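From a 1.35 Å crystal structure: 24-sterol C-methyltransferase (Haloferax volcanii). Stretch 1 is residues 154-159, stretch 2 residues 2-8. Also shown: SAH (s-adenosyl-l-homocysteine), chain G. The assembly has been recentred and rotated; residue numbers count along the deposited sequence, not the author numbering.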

# COMPACT_ATOMS: atom_id res chain seq x y z
N GLU B 154 -3.92 -30.54 -7.04
CA GLU B 154 -3.79 -31.95 -7.52
C GLU B 154 -2.41 -32.56 -7.33
O GLU B 154 -2.27 -33.79 -7.31
CB GLU B 154 -4.19 -32.04 -9.00
CG GLU B 154 -5.68 -31.89 -9.27
CD GLU B 154 -6.08 -31.95 -10.73
OE1 GLU B 154 -5.41 -32.67 -11.51
OE2 GLU B 154 -7.08 -31.30 -11.10
N HIS B 155 -1.36 -31.73 -7.22
CA HIS B 155 -0.03 -32.29 -7.02
C HIS B 155 0.56 -31.93 -5.67
O HIS B 155 1.75 -32.15 -5.43
CB HIS B 155 0.90 -31.93 -8.18
CG HIS B 155 1.21 -30.47 -8.27
ND1 HIS B 155 0.59 -29.67 -9.21
CD2 HIS B 155 2.13 -29.74 -7.59
CE1 HIS B 155 1.13 -28.46 -9.06
NE2 HIS B 155 2.04 -28.45 -8.08
N ILE B 156 -0.28 -31.41 -4.76
CA ILE B 156 0.15 -31.00 -3.42
C ILE B 156 -0.66 -31.76 -2.38
O ILE B 156 -1.89 -31.75 -2.43
CB ILE B 156 0.07 -29.44 -3.29
CG1 ILE B 156 1.12 -28.76 -4.22
CG2 ILE B 156 0.23 -28.99 -1.81
CD1 ILE B 156 0.94 -27.28 -4.53
N SER B 157 0.04 -32.43 -1.44
CA SER B 157 -0.61 -33.26 -0.39
C SER B 157 -1.17 -32.46 0.78
O SER B 157 -1.97 -33.00 1.54
CB SER B 157 0.33 -34.35 0.11
OG SER B 157 0.70 -35.20 -0.97
N ILE B 158 -0.78 -31.18 0.92
CA ILE B 158 -1.29 -30.28 1.97
C ILE B 158 -2.59 -29.64 1.45
O ILE B 158 -2.66 -29.26 0.27
CB ILE B 158 -0.21 -29.19 2.27
CG1 ILE B 158 1.03 -29.81 2.93
CG2 ILE B 158 -0.78 -28.00 3.11
CD1 ILE B 158 2.22 -28.83 3.03
N ASP B 159 -3.58 -29.49 2.32
CA ASP B 159 -4.84 -28.83 1.99
C ASP B 159 -4.55 -27.33 1.93
O ASP B 159 -4.21 -26.71 2.95
CB ASP B 159 -5.90 -29.11 3.06
CG ASP B 159 -6.26 -30.58 3.22
OD1 ASP B 159 -6.54 -31.23 2.19
OD2 ASP B 159 -6.31 -31.06 4.38
N SAH G . 8.92 -17.60 0.16
CA SAH G . 9.75 -18.53 -0.65
CB SAH G . 9.32 -20.05 -0.53
CG SAH G . 7.92 -20.32 -1.07
SD SAH G . 7.51 -22.10 -0.92
C SAH G . 9.76 -18.13 -2.15
O SAH G . 9.08 -17.05 -2.43
OXT SAH G . 10.37 -18.77 -2.98
C5' SAH G . 6.60 -22.19 0.64
C4' SAH G . 7.50 -22.19 1.87
O4' SAH G . 6.64 -22.14 3.04
C3' SAH G . 8.31 -23.48 1.96
O3' SAH G . 9.70 -23.24 2.21
C2' SAH G . 7.58 -24.29 3.04
O2' SAH G . 8.39 -25.20 3.78
C1' SAH G . 6.99 -23.19 3.93
N9 SAH G . 5.78 -23.58 4.66
C8 SAH G . 4.62 -24.08 4.13
N7 SAH G . 3.68 -24.29 5.02
C5 SAH G . 4.26 -23.90 6.21
C6 SAH G . 3.78 -23.88 7.54
N6 SAH G . 2.57 -24.31 7.91
N1 SAH G . 4.62 -23.43 8.51
C2 SAH G . 5.86 -23.06 8.16
N3 SAH G . 6.42 -23.03 6.95
C4 SAH G . 5.56 -23.46 6.01
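Stretch 2 2-8: SVRDEFD

Residues 2-8 lie across the irregular segment 154-159 of the same chain, at least 149 residues away in sequence wherever the two touch. From Val-3 onward stretch 2 is helical and the helix continues beyond it; Glu-6 N bonds to Ser-2 O (3.0 Å) and Phe-7 N to Val-3 O (2.8 Å). Stretch 1 has no regular helix or strand; the contact, which buries 232 Å² over both sides, combines a hydrogen bond from its backbone to the Glu-6 carboxylate with packing of the Ile-158 side chain on the helix. The CA atoms of Ser-157 and Glu-6 are 7.0 Å apart, those of Ile-158 and Ser-2 7.1 Å, so the numbering runs in opposing senses across the contact.

Glu-6 points toward stretch 1. With chi1 t (-176°) and chi2 p (79°), its carboxylate reaches the backbone, where Ser-157 N donates a hydrogen bond to Glu-6 OE1 (2.9 Å, 146° at the hydrogen). The other oxygen, Glu-6 OE2, lies 3.6 Å from Ile-156 CA and 3.7 Å from Ile-156 CG2. Ser-157 CB packs 3.4 Å from Glu-6 OE1.

Ile-158 also points toward its partner. Its m, t conformation (-68°, 170°) extends CD1 to the helix, so that this methyl lies 3.7 Å from Glu-6 CB, 3.7 Å from Phe-7 CE2 and 4.2 Å from Val-3 CA; it thus touches both the aliphatic base of the glutamate and the aromatic ring. Phe-7 leaves its backbone sideways, but chi1 m (-68°) and chi2 -82° bring the ring end nearer to Ile-158, which meets it obliquely. SAH C2' lies over one ring face, and Phe-7 CB is 3.4 Å from SAH O2'.

Ser-2, pointing away with chi1 p (84°), turns its hydroxyl to the start of the helix, where Asp-5 N donates to Ser-2 OG (3.1 Å). Arg-4 and Asp-8, clear of stretch 1, form a salt bridge through a weak Arg-4 NE to Asp-8 OD2 bond (3.4 Å).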

# COMPACT_ATOMS: atom_id res chain seq x y z
N SER B 2 2.84 -33.75 5.84
CA SER B 2 3.48 -32.73 6.69
C SER B 2 4.25 -31.70 5.84
O SER B 2 4.53 -31.95 4.66
CB SER B 2 4.40 -33.39 7.72
OG SER B 2 5.69 -33.69 7.23
N VAL B 3 4.59 -30.54 6.44
CA VAL B 3 5.32 -29.45 5.77
C VAL B 3 6.68 -29.93 5.37
O VAL B 3 7.05 -29.75 4.21
CB VAL B 3 5.41 -28.16 6.65
CG1 VAL B 3 6.29 -27.09 6.00
CG2 VAL B 3 4.03 -27.61 6.94
N ARG B 4 7.45 -30.54 6.33
CA ARG B 4 8.80 -30.99 5.97
C ARG B 4 8.75 -32.10 4.92
O ARG B 4 9.60 -32.10 4.03
CB ARG B 4 9.70 -31.31 7.18
CG ARG B 4 9.51 -32.66 7.86
CD ARG B 4 10.64 -32.90 8.86
NE ARG B 4 11.95 -32.96 8.20
CZ ARG B 4 13.12 -33.08 8.83
NH1 ARG B 4 14.25 -33.12 8.14
NH2 ARG B 4 13.16 -33.18 10.15
N ASP B 5 7.71 -32.98 4.93
CA ASP B 5 7.58 -34.03 3.90
C ASP B 5 7.37 -33.40 2.52
O ASP B 5 8.06 -33.78 1.56
CB ASP B 5 6.42 -34.99 4.22
CG ASP B 5 6.71 -36.05 5.27
OD1 ASP B 5 7.88 -36.48 5.38
OD2 ASP B 5 5.75 -36.47 5.97
N GLU B 6 6.42 -32.44 2.42
CA GLU B 6 6.05 -31.75 1.18
C GLU B 6 7.17 -30.87 0.64
O GLU B 6 7.34 -30.80 -0.58
CB GLU B 6 4.79 -30.91 1.41
CG GLU B 6 4.23 -30.20 0.17
CD GLU B 6 3.42 -31.05 -0.80
OE1 GLU B 6 2.72 -31.98 -0.35
OE2 GLU B 6 3.44 -30.73 -2.01
N PHE B 7 7.90 -30.14 1.52
CA PHE B 7 8.87 -29.18 1.01
C PHE B 7 10.35 -29.59 1.08
O PHE B 7 11.19 -28.83 0.58
CB PHE B 7 8.66 -27.82 1.70
CG PHE B 7 7.35 -27.23 1.25
CD1 PHE B 7 7.25 -26.55 0.05
CD2 PHE B 7 6.20 -27.39 2.02
CE1 PHE B 7 6.01 -26.04 -0.39
CE2 PHE B 7 4.98 -26.85 1.60
CZ PHE B 7 4.90 -26.18 0.41
N ASP B 8 10.71 -30.77 1.60
CA ASP B 8 12.14 -31.14 1.62
C ASP B 8 12.71 -31.35 0.21
O ASP B 8 13.84 -30.94 -0.05
CB ASP B 8 12.42 -32.33 2.55
CG ASP B 8 12.40 -32.00 4.05
OD1 ASP B 8 12.27 -30.79 4.41
OD2 ASP B 8 12.49 -32.95 4.87